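Substrate-binding protein (Synechococcus sp., PDB 6WPN) probably binds a sugar or oligosaccharide as the extracytoplasmic substrate-binding component of a transport system. Local coordinates at residues A170-I175 with Y182-T187; R247-L252 with G256-L261; M300-P305 with L319-G324. All coordinates share one frame; numbering follows the deposited sequence.

Contact 1: residues A170-I175 with Y182-T187; sequences AYARSI and YGLFVT
The hydroxyl of Tyr171 reaches out from helix 168-179 and donates a hydrogen bond to a backbone carbonyl, with 2.8 Å between Tyr171 OH and Gly183 O. The carbonyl is approached at a C=O...O angle of 120°, the donor lying 15° from the carbonyl plane, and the acceptor sits at the ring edge, near the ring plane. With CG roughly anti to the backbone N (chi1 152°), the ring leaves the helix so that its far end, rather than its CB, approaches the loop; CE2 comes within 3.8 Å of Gly183 CA.

The example illustrates how a helix can hold an irregular segment by close backbone packing plus one hydrogen bond between them. Gly183 lies at the middle of the contact, its CA 4.7 Å from that of Ala172. A side chain at this glycine would point at the helix and crowd the Tyr171 ring and the Ala172 backbone, which makes its absence understandable. One turn along from Tyr171, Ile175 lays its CG2 branch over the peptide that joins Tyr182 to Gly183, with CG2 3.8 Å from Tyr182 C. Farther along the loop, Leu184 turns CD2 back to Ala172 CB at 4.3 Å, a looser apolar touch. A phenylalanine in place of Tyr171 would probably leave the buried Gly183 carbonyl without this hydroxyl partner and the loop without its hydrogen bond to this helix.

The arrangement packs a helix on the chain that follows it. Leu153 of helix 150-155 touches both Tyr171 and Ile175, while backbone bonds from Tyr182 to Glu257 and Ala259 tie the loop to the segment leading into strand 260-263. Beyond Leu184, Phe185 packs against helix 246-254.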
loop_
_atom_site.group_PDB
_atom_site.type_symbol
_atom_site.label_atom_id
_atom_site.label_comp_id
_atom_site.label_asym_id
_atom_site.label_seq_id
_atom_site.Cartn_x
_atom_site.Cartn_y
_atom_site.Cartn_z
ATOM N N ALA A 170 -17.926 16.019 -8.719
ATOM C CA ALA A 170 -18.435 16.431 -10.027
ATOM C C ALA A 170 -18.136 15.383 -11.095
ATOM O O ALA A 170 -18.979 15.103 -11.954
ATOM C CB ALA A 170 -17.838 17.782 -10.419
ATOM N N TYR A 171 -16.941 14.789 -11.046
ATOM C CA TYR A 171 -16.580 13.729 -11.981
ATOM C C TYR A 171 -17.465 12.505 -11.797
ATOM O O TYR A 171 -17.996 11.956 -12.771
ATOM C CB TYR A 171 -15.104 13.370 -11.797
ATOM C CG TYR A 171 -14.731 11.943 -12.142
ATOM C CD1 TYR A 171 -14.582 11.536 -13.462
ATOM C CD2 TYR A 171 -14.486 11.011 -11.140
ATOM C CE1 TYR A 171 -14.224 10.234 -13.773
ATOM C CE2 TYR A 171 -14.130 9.713 -11.440
ATOM C CZ TYR A 171 -13.998 9.332 -12.758
ATOM O OH TYR A 171 -13.645 8.029 -13.052
ATOM N N ALA A 172 -17.631 12.060 -10.545
ATOM C CA ALA A 172 -18.411 10.856 -10.269
ATOM C C ALA A 172 -19.855 11.012 -10.729
ATOM O O ALA A 172 -20.452 10.063 -11.250
ATOM C CB ALA A 172 -18.356 10.523 -8.776
ATOM N N ARG A 173 -20.438 12.194 -10.525
ATOM C CA ARG A 173 -21.799 12.434 -10.991
ATOM C C ARG A 173 -21.897 12.282 -12.504
ATOM O O ARG A 173 -22.812 11.625 -13.013
ATOM C CB ARG A 173 -22.271 13.821 -10.552
ATOM C CG ARG A 173 -22.477 13.935 -9.055
ATOM C CD ARG A 173 -23.242 15.184 -8.669
ATOM N NE ARG A 173 -22.360 16.325 -8.441
ATOM C CZ ARG A 173 -21.906 16.684 -7.245
ATOM N NH1 ARG A 173 -22.253 15.990 -6.169
ATOM N NH2 ARG A 173 -21.105 17.734 -7.126
ATOM N N SER A 174 -20.945 12.869 -13.241
ATOM C CA SER A 174 -20.997 12.797 -14.700
ATOM C C SER A 174 -20.929 11.356 -15.186
ATOM O O SER A 174 -21.613 10.986 -16.148
ATOM C CB SER A 174 -19.859 13.617 -15.315
ATOM O OG SER A 174 -20.116 15.008 -15.218
ATOM N N ILE A 175 -20.133 10.520 -14.519
ATOM C CA ILE A 175 -20.066 9.115 -14.902
ATOM C C ILE A 175 -21.366 8.401 -14.545
ATOM O O ILE A 175 -21.890 7.608 -15.337
ATOM C CB ILE A 175 -18.854 8.436 -14.237
ATOM C CG1 ILE A 175 -17.546 9.145 -14.611
ATOM C CG2 ILE A 175 -18.799 6.962 -14.615
ATOM C CD1 ILE A 175 -17.063 8.864 -16.012
ATOM N N TYR A 182 -19.792 3.482 -12.548
ATOM C CA TYR A 182 -19.279 4.148 -11.360
ATOM C C TYR A 182 -17.926 4.792 -11.632
ATOM O O TYR A 182 -17.087 4.230 -12.343
ATOM C CB TYR A 182 -19.195 3.149 -10.199
ATOM C CG TYR A 182 -20.568 2.754 -9.707
ATOM C CD1 TYR A 182 -21.265 3.560 -8.816
ATOM C CD2 TYR A 182 -21.194 1.603 -10.179
ATOM C CE1 TYR A 182 -22.532 3.214 -8.380
ATOM C CE2 TYR A 182 -22.464 1.247 -9.748
ATOM C CZ TYR A 182 -23.125 2.060 -8.849
ATOM O OH TYR A 182 -24.385 1.726 -8.411
ATOM N N GLY A 183 -17.714 5.971 -11.038
ATOM C CA GLY A 183 -16.481 6.703 -11.264
ATOM C C GLY A 183 -15.292 6.171 -10.496
ATOM O O GLY A 183 -14.157 6.257 -10.977
ATOM N N LEU A 184 -15.515 5.643 -9.294
ATOM C CA LEU A 184 -14.422 5.134 -8.474
ATOM C C LEU A 184 -14.978 4.146 -7.455
ATOM O O LEU A 184 -16.191 3.983 -7.310
ATOM C CB LEU A 184 -13.663 6.272 -7.782
ATOM C CG LEU A 184 -14.350 6.942 -6.594
ATOM C CD1 LEU A 184 -13.340 7.756 -5.798
ATOM C CD2 LEU A 184 -15.519 7.823 -7.052
ATOM N N PHE A 185 -14.061 3.488 -6.746
ATOM C CA PHE A 185 -14.416 2.443 -5.787
ATOM C C PHE A 185 -13.393 2.498 -4.662
ATOM O O PHE A 185 -12.249 2.081 -4.855
ATOM C CB PHE A 185 -14.414 1.064 -6.455
ATOM C CG PHE A 185 -14.941 -0.050 -5.588
ATOM C CD1 PHE A 185 -14.236 -0.497 -4.480
ATOM C CD2 PHE A 185 -16.129 -0.681 -5.914
ATOM C CE1 PHE A 185 -14.720 -1.522 -3.697
ATOM C CE2 PHE A 185 -16.618 -1.713 -5.137
ATOM C CZ PHE A 185 -15.915 -2.136 -4.024
ATOM N N VAL A 186 -13.786 3.004 -3.499
ATOM C CA VAL A 186 -12.919 3.000 -2.326
ATOM C C VAL A 186 -13.634 2.223 -1.228
ATOM O O VAL A 186 -14.732 2.602 -0.806
ATOM C CB VAL A 186 -12.561 4.421 -1.868
ATOM C CG1 VAL A 186 -11.682 4.370 -0.632
ATOM C CG2 VAL A 186 -11.866 5.176 -2.993
ATOM N N THR A 187 -13.017 1.135 -0.779
ATOM C CA THR A 187 -13.659 0.252 0.177
ATOM C C THR A 187 -13.656 0.864 1.575
ATOM O O THR A 187 -12.742 1.601 1.959
ATOM C CB THR A 187 -12.970 -1.115 0.205
ATOM O OG1 THR A 187 -13.711 -2.002 1.051
ATOM C CG2 THR A 187 -11.538 -0.997 0.731
#

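Contact 2: residues R247-L252 with G256-L261; sequences RRAIEL and GELALL
A Schellman motif closes helix 246-254, and across it Leu252 O receives the backbone N-H of Glu257, at 2.8 Å from Glu257 N with an N-H...O angle of 155°. Gly256, the first residue to leave the helix, makes the reversal with a positive phi of 77°; a side chain there would run into the carbonyl oxygen of the preceding residue. The example shows how a helix stop can also begin a hydrophobic return, because the chain then runs back along the helix toward strand 260-263.

Glu257 begins this return. Its CB packs 4.1 Å from Leu252 CD2, but the bent side chain then leads away to a salt bridge with Arg181. On its other side, Leu252 CD2 lies over one face of the Arg248 guanidinium, whose edge meets Glu251: NH1 and OE1 are 2.6 Å apart in a salt bridge within the helix, and NE pairs with Glu240.

Leu258 spans one turn of the helix, CB on Leu252 CB at 4.0 Å and CD2 near Ala249. With CG anti to the backbone N (chi1 -173°), CD2 extends to the Ala249 carbonyl oxygen as well as its methyl. Two positions beyond the loop residue Ala259, Leu261 completes the apolar strip by setting its CD1 3.8 Å from Ala249 CB.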
loop_
_atom_site.group_PDB
_atom_site.type_symbol
_atom_site.label_atom_id
_atom_site.label_comp_id
_atom_site.label_asym_id
_atom_site.label_seq_id
_atom_site.Cartn_x
_atom_site.Cartn_y
_atom_site.Cartn_z
ATOM N N ARG A 247 -10.717 -6.240 -4.380
ATOM C CA ARG A 247 -10.899 -7.312 -5.351
ATOM C C ARG A 247 -12.176 -7.113 -6.156
ATOM O O ARG A 247 -12.230 -7.468 -7.338
ATOM C CB ARG A 247 -10.927 -8.663 -4.637
ATOM C CG ARG A 247 -9.608 -9.042 -3.987
ATOM C CD ARG A 247 -9.694 -10.404 -3.319
ATOM N NE ARG A 247 -8.452 -10.767 -2.635
ATOM C CZ ARG A 247 -8.291 -11.880 -1.924
ATOM N NH1 ARG A 247 -9.296 -12.740 -1.799
ATOM N NH2 ARG A 247 -7.130 -12.133 -1.330
ATOM N N ARG A 248 -13.212 -6.548 -5.532
ATOM C CA ARG A 248 -14.426 -6.204 -6.264
ATOM C C ARG A 248 -14.182 -5.036 -7.214
ATOM O O ARG A 248 -14.714 -5.017 -8.332
ATOM C CB ARG A 248 -15.553 -5.887 -5.282
ATOM C CG ARG A 248 -16.821 -5.348 -5.918
ATOM C CD ARG A 248 -17.415 -6.334 -6.897
ATOM N NE ARG A 248 -18.678 -5.844 -7.435
ATOM C CZ ARG A 248 -19.405 -6.488 -8.341
ATOM N NH1 ARG A 248 -18.996 -7.654 -8.821
ATOM N NH2 ARG A 248 -20.547 -5.968 -8.762
ATOM N N ALA A 249 -13.384 -4.050 -6.788
ATOM C CA ALA A 249 -13.027 -2.958 -7.690
ATOM C C ALA A 249 -12.294 -3.490 -8.909
ATOM O O ALA A 249 -12.587 -3.097 -10.046
ATOM C CB ALA A 249 -12.162 -1.930 -6.965
ATOM N N ILE A 250 -11.347 -4.400 -8.682
ATOM C CA ILE A 250 -10.650 -5.078 -9.771
ATOM C C ILE A 250 -11.652 -5.718 -10.720
ATOM O O ILE A 250 -11.574 -5.549 -11.943
ATOM C CB ILE A 250 -9.676 -6.122 -9.192
ATOM C CG1 ILE A 250 -8.385 -5.453 -8.709
ATOM C CG2 ILE A 250 -9.464 -7.293 -10.145
ATOM C CD1 ILE A 250 -7.543 -6.338 -7.808
ATOM N N GLU A 251 -12.626 -6.436 -10.160
ATOM C CA GLU A 251 -13.628 -7.115 -10.975
ATOM C C GLU A 251 -14.482 -6.127 -11.760
ATOM O O GLU A 251 -14.846 -6.387 -12.912
ATOM C CB GLU A 251 -14.509 -7.981 -10.079
ATOM C CG GLU A 251 -15.554 -8.789 -10.819
ATOM C CD GLU A 251 -16.365 -9.676 -9.884
ATOM O OE1 GLU A 251 -16.874 -9.153 -8.869
ATOM O OE2 GLU A 251 -16.496 -10.891 -10.164
ATOM N N LEU A 252 -14.807 -4.982 -11.158
ATOM C CA LEU A 252 -15.665 -4.021 -11.841
ATOM C C LEU A 252 -14.925 -3.341 -12.984
ATOM O O LEU A 252 -15.512 -3.078 -14.042
ATOM C CB LEU A 252 -16.199 -2.980 -10.851
ATOM C CG LEU A 252 -17.278 -3.412 -9.850
ATOM C CD1 LEU A 252 -17.609 -2.267 -8.914
ATOM C CD2 LEU A 252 -18.540 -3.903 -10.553
ATOM N N GLY A 256 -15.565 -3.348 -17.329
ATOM C CA GLY A 256 -15.966 -2.096 -17.931
ATOM C C GLY A 256 -17.008 -1.339 -17.146
ATOM O O GLY A 256 -17.697 -0.489 -17.715
ATOM N N GLU A 257 -17.156 -1.627 -15.852
ATOM C CA GLU A 257 -18.152 -0.980 -15.010
ATOM C C GLU A 257 -17.557 0.054 -14.064
ATOM O O GLU A 257 -18.302 0.665 -13.290
ATOM C CB GLU A 257 -18.929 -2.032 -14.211
ATOM C CG GLU A 257 -19.996 -2.754 -15.020
ATOM C CD GLU A 257 -21.165 -1.850 -15.384
ATOM O OE1 GLU A 257 -21.536 -0.991 -14.551
ATOM O OE2 GLU A 257 -21.710 -1.996 -16.504
ATOM N N LEU A 258 -16.242 0.265 -14.106
ATOM C CA LEU A 258 -15.558 1.219 -13.241
ATOM C C LEU A 258 -14.666 2.102 -14.103
ATOM O O LEU A 258 -13.808 1.595 -14.831
ATOM C CB LEU A 258 -14.738 0.488 -12.171
ATOM C CG LEU A 258 -14.079 1.318 -11.067
ATOM C CD1 LEU A 258 -15.122 2.144 -10.344
ATOM C CD2 LEU A 258 -13.341 0.416 -10.084
ATOM N N ALA A 259 -14.858 3.421 -14.012
ATOM C CA ALA A 259 -14.118 4.338 -14.874
ATOM C C ALA A 259 -12.691 4.559 -14.389
ATOM O O ALA A 259 -11.786 4.738 -15.210
ATOM C CB ALA A 259 -14.846 5.679 -14.976
ATOM N N LEU A 260 -12.463 4.555 -13.079
ATOM C CA LEU A 260 -11.131 4.766 -12.529
ATOM C C LEU A 260 -10.849 3.688 -11.494
ATOM O O LEU A 260 -11.663 3.455 -10.598
ATOM C CB LEU A 260 -10.999 6.161 -11.900
ATOM C CG LEU A 260 -9.617 6.598 -11.391
ATOM C CD1 LEU A 260 -9.473 8.112 -11.457
ATOM C CD2 LEU A 260 -9.374 6.126 -9.968
ATOM N N LEU A 261 -9.680 3.065 -11.600
ATOM C CA LEU A 261 -9.238 2.024 -10.681
ATOM C C LEU A 261 -7.881 2.424 -10.119
ATOM O O LEU A 261 -6.928 2.617 -10.879
ATOM C CB LEU A 261 -9.149 0.670 -11.394
ATOM C CG LEU A 261 -8.573 -0.507 -10.605
ATOM C CD1 LEU A 261 -9.532 -0.984 -9.519
ATOM C CD2 LEU A 261 -8.208 -1.645 -11.543
#

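Contact 3: residues M300-P305 with L319-G324; sequences MTLAVP and LFLTNG
Leu302 meets Leu321 and Thr322 where the end of helix 311-321 packs against strand 295-303 of the mixed sheet of this solute-binding protein. It is a small, purely apolar contact, an example of one strand side chain seating the last turn of a helix.

Along the helical segment, Phe320 faces elsewhere, onto Val48, Ser51 and Leu55 of helix 42-55. Leu321 then turns toward the strand: its side chain and that of Leu302 cross at about a right angle, with Leu321 CD1 and Leu302 CD1 3.9 Å apart.

Thr322, the first residue to leave the helix, offers its methyl, CG2 lying 4.1 Å from Leu302 CD1. Leu302 CD1 thus meets two consecutive residues. The chi1 of Thr322, 63°, sets CG2 anti to the carbonyl carbon and puts OG1 between the backbone N and that carbon, where the buried hydroxyl is hydrogen-bonded to both Ala318 O and Tyr119 OH.

Asn323 next serves as N-cap of helix 324-334, its side-chain OD1 accepting a hydrogen bond from the backbone N of Asn326.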
loop_
_atom_site.group_PDB
_atom_site.type_symbol
_atom_site.label_atom_id
_atom_site.label_comp_id
_atom_site.label_asym_id
_atom_site.label_seq_id
_atom_site.Cartn_x
_atom_site.Cartn_y
_atom_site.Cartn_z
HETATM N N MSE A 300 7.459 -1.672 1.700
HETATM C CA MSE A 300 7.650 -3.034 2.185
HETATM C C MSE A 300 9.052 -3.191 2.761
HETATM O O MSE A 300 10.033 -2.817 2.122
HETATM C CB MSE A 300 7.425 -4.042 1.059
HETATM C CG MSE A 300 6.060 -3.932 0.419
HETATM SE SE MSE A 300 4.631 -4.115 1.725
HETATM C CE MSE A 300 4.957 -5.951 2.292
ATOM N N THR A 301 9.148 -3.742 3.970
ATOM C CA THR A 301 10.422 -3.862 4.666
ATOM C C THR A 301 10.639 -5.296 5.126
ATOM O O THR A 301 9.745 -6.145 5.061
ATOM C CB THR A 301 10.504 -2.925 5.878
ATOM O OG1 THR A 301 9.486 -3.275 6.823
ATOM C CG2 THR A 301 10.314 -1.480 5.449
ATOM N N LEU A 302 11.857 -5.559 5.586
ATOM C CA LEU A 302 12.237 -6.850 6.140
ATOM C C LEU A 302 12.804 -6.620 7.531
ATOM O O LEU A 302 13.676 -5.764 7.706
ATOM C CB LEU A 302 13.262 -7.553 5.246
ATOM C CG LEU A 302 12.734 -7.946 3.866
ATOM C CD1 LEU A 302 13.809 -8.669 3.076
ATOM C CD2 LEU A 302 11.468 -8.790 3.980
ATOM N N ALA A 303 12.306 -7.365 8.519
ATOM C CA ALA A 303 12.711 -7.187 9.906
ATOM C C ALA A 303 13.192 -8.510 10.490
ATOM O O ALA A 303 12.862 -9.591 9.992
ATOM C CB ALA A 303 11.567 -6.620 10.756
ATOM N N VAL A 304 13.976 -8.409 11.561
ATOM C CA VAL A 304 14.537 -9.571 12.246
ATOM C C VAL A 304 13.987 -9.641 13.669
ATOM O O VAL A 304 14.356 -8.816 14.519
ATOM C CB VAL A 304 16.074 -9.521 12.253
ATOM C CG1 VAL A 304 16.647 -10.762 12.937
ATOM C CG2 VAL A 304 16.610 -9.381 10.842
ATOM N N PRO A 305 13.127 -10.612 13.976
ATOM C CA PRO A 305 12.584 -10.722 15.337
ATOM C C PRO A 305 13.683 -10.890 16.374
ATOM O O PRO A 305 14.713 -11.519 16.120
ATOM C CB PRO A 305 11.694 -11.966 15.257
ATOM C CG PRO A 305 11.295 -12.028 13.809
ATOM C CD PRO A 305 12.512 -11.583 13.055
ATOM N N LEU A 319 19.890 -8.326 3.659
ATOM C CA LEU A 319 20.741 -7.515 2.789
ATOM C C LEU A 319 20.877 -8.131 1.400
ATOM O O LEU A 319 20.915 -7.407 0.398
ATOM C CB LEU A 319 22.119 -7.323 3.423
ATOM C CG LEU A 319 22.192 -6.445 4.674
ATOM C CD1 LEU A 319 23.537 -6.593 5.368
ATOM C CD2 LEU A 319 21.944 -4.998 4.301
ATOM N N PHE A 320 20.952 -9.461 1.318
ATOM C CA PHE A 320 21.037 -10.124 0.020
ATOM C C PHE A 320 19.761 -9.927 -0.787
ATOM O O PHE A 320 19.818 -9.664 -1.994
ATOM C CB PHE A 320 21.334 -11.613 0.204
ATOM C CG PHE A 320 21.411 -12.386 -1.088
ATOM C CD1 PHE A 320 22.551 -12.339 -1.875
ATOM C CD2 PHE A 320 20.349 -13.177 -1.502
ATOM C CE1 PHE A 320 22.626 -13.055 -3.058
ATOM C CE2 PHE A 320 20.419 -13.897 -2.682
ATOM C CZ PHE A 320 21.558 -13.834 -3.462
ATOM N N LEU A 321 18.601 -10.060 -0.142
ATOM C CA LEU A 321 17.340 -9.892 -0.855
ATOM C C LEU A 321 17.152 -8.462 -1.333
ATOM O O LEU A 321 16.428 -8.225 -2.306
ATOM C CB LEU A 321 16.170 -10.299 0.041
ATOM C CG LEU A 321 15.976 -11.794 0.291
ATOM C CD1 LEU A 321 14.947 -12.022 1.389
ATOM C CD2 LEU A 321 15.571 -12.509 -0.989
ATOM N N THR A 322 17.793 -7.503 -0.670
ATOM C CA THR A 322 17.600 -6.092 -0.964
ATOM C C THR A 322 18.833 -5.442 -1.586
ATOM O O THR A 322 18.948 -4.214 -1.571
ATOM C CB THR A 322 17.198 -5.347 0.309
ATOM O OG1 THR A 322 18.259 -5.442 1.267
ATOM C CG2 THR A 322 15.936 -5.952 0.901
ATOM N N ASN A 323 19.744 -6.227 -2.158
ATOM C CA ASN A 323 20.908 -5.617 -2.784
ATOM C C ASN A 323 20.520 -5.062 -4.152
ATOM O O ASN A 323 19.354 -5.101 -4.557
ATOM C CB ASN A 323 22.062 -6.619 -2.889
ATOM C CG ASN A 323 21.773 -7.773 -3.841
ATOM O OD1 ASN A 323 20.763 -7.792 -4.545
ATOM N ND2 ASN A 323 22.674 -8.744 -3.863
ATOM N N GLY A 324 21.516 -4.563 -4.889
ATOM C CA GLY A 324 21.234 -3.936 -6.173
ATOM C C GLY A 324 20.683 -4.920 -7.187
ATOM O O GLY A 324 19.681 -4.651 -7.855
#

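The three contacts follow one another along the chain, each closing before the next opens. Contacts 1 and 2 are neighbours, their centres 11 Å apart: the loop 182-187 is joined to 256-261 by backbone hydrogen bonds and by packing, with Gly183 O 3.3 Å from Leu260 CB, so that helices 168-179 and 246-254 are joined through these two segments. Contact 3 lies on the opposite side of the chain's centre, about 39 Å from contact 1 and 33 Å from contact 2, centre to centre. Strand 137-149 pairs with both 260-263 and 295-303, so one mixed sheet links contacts 2 and 3. Such separation is consistent with the two-lobed build of solute-binding proteins.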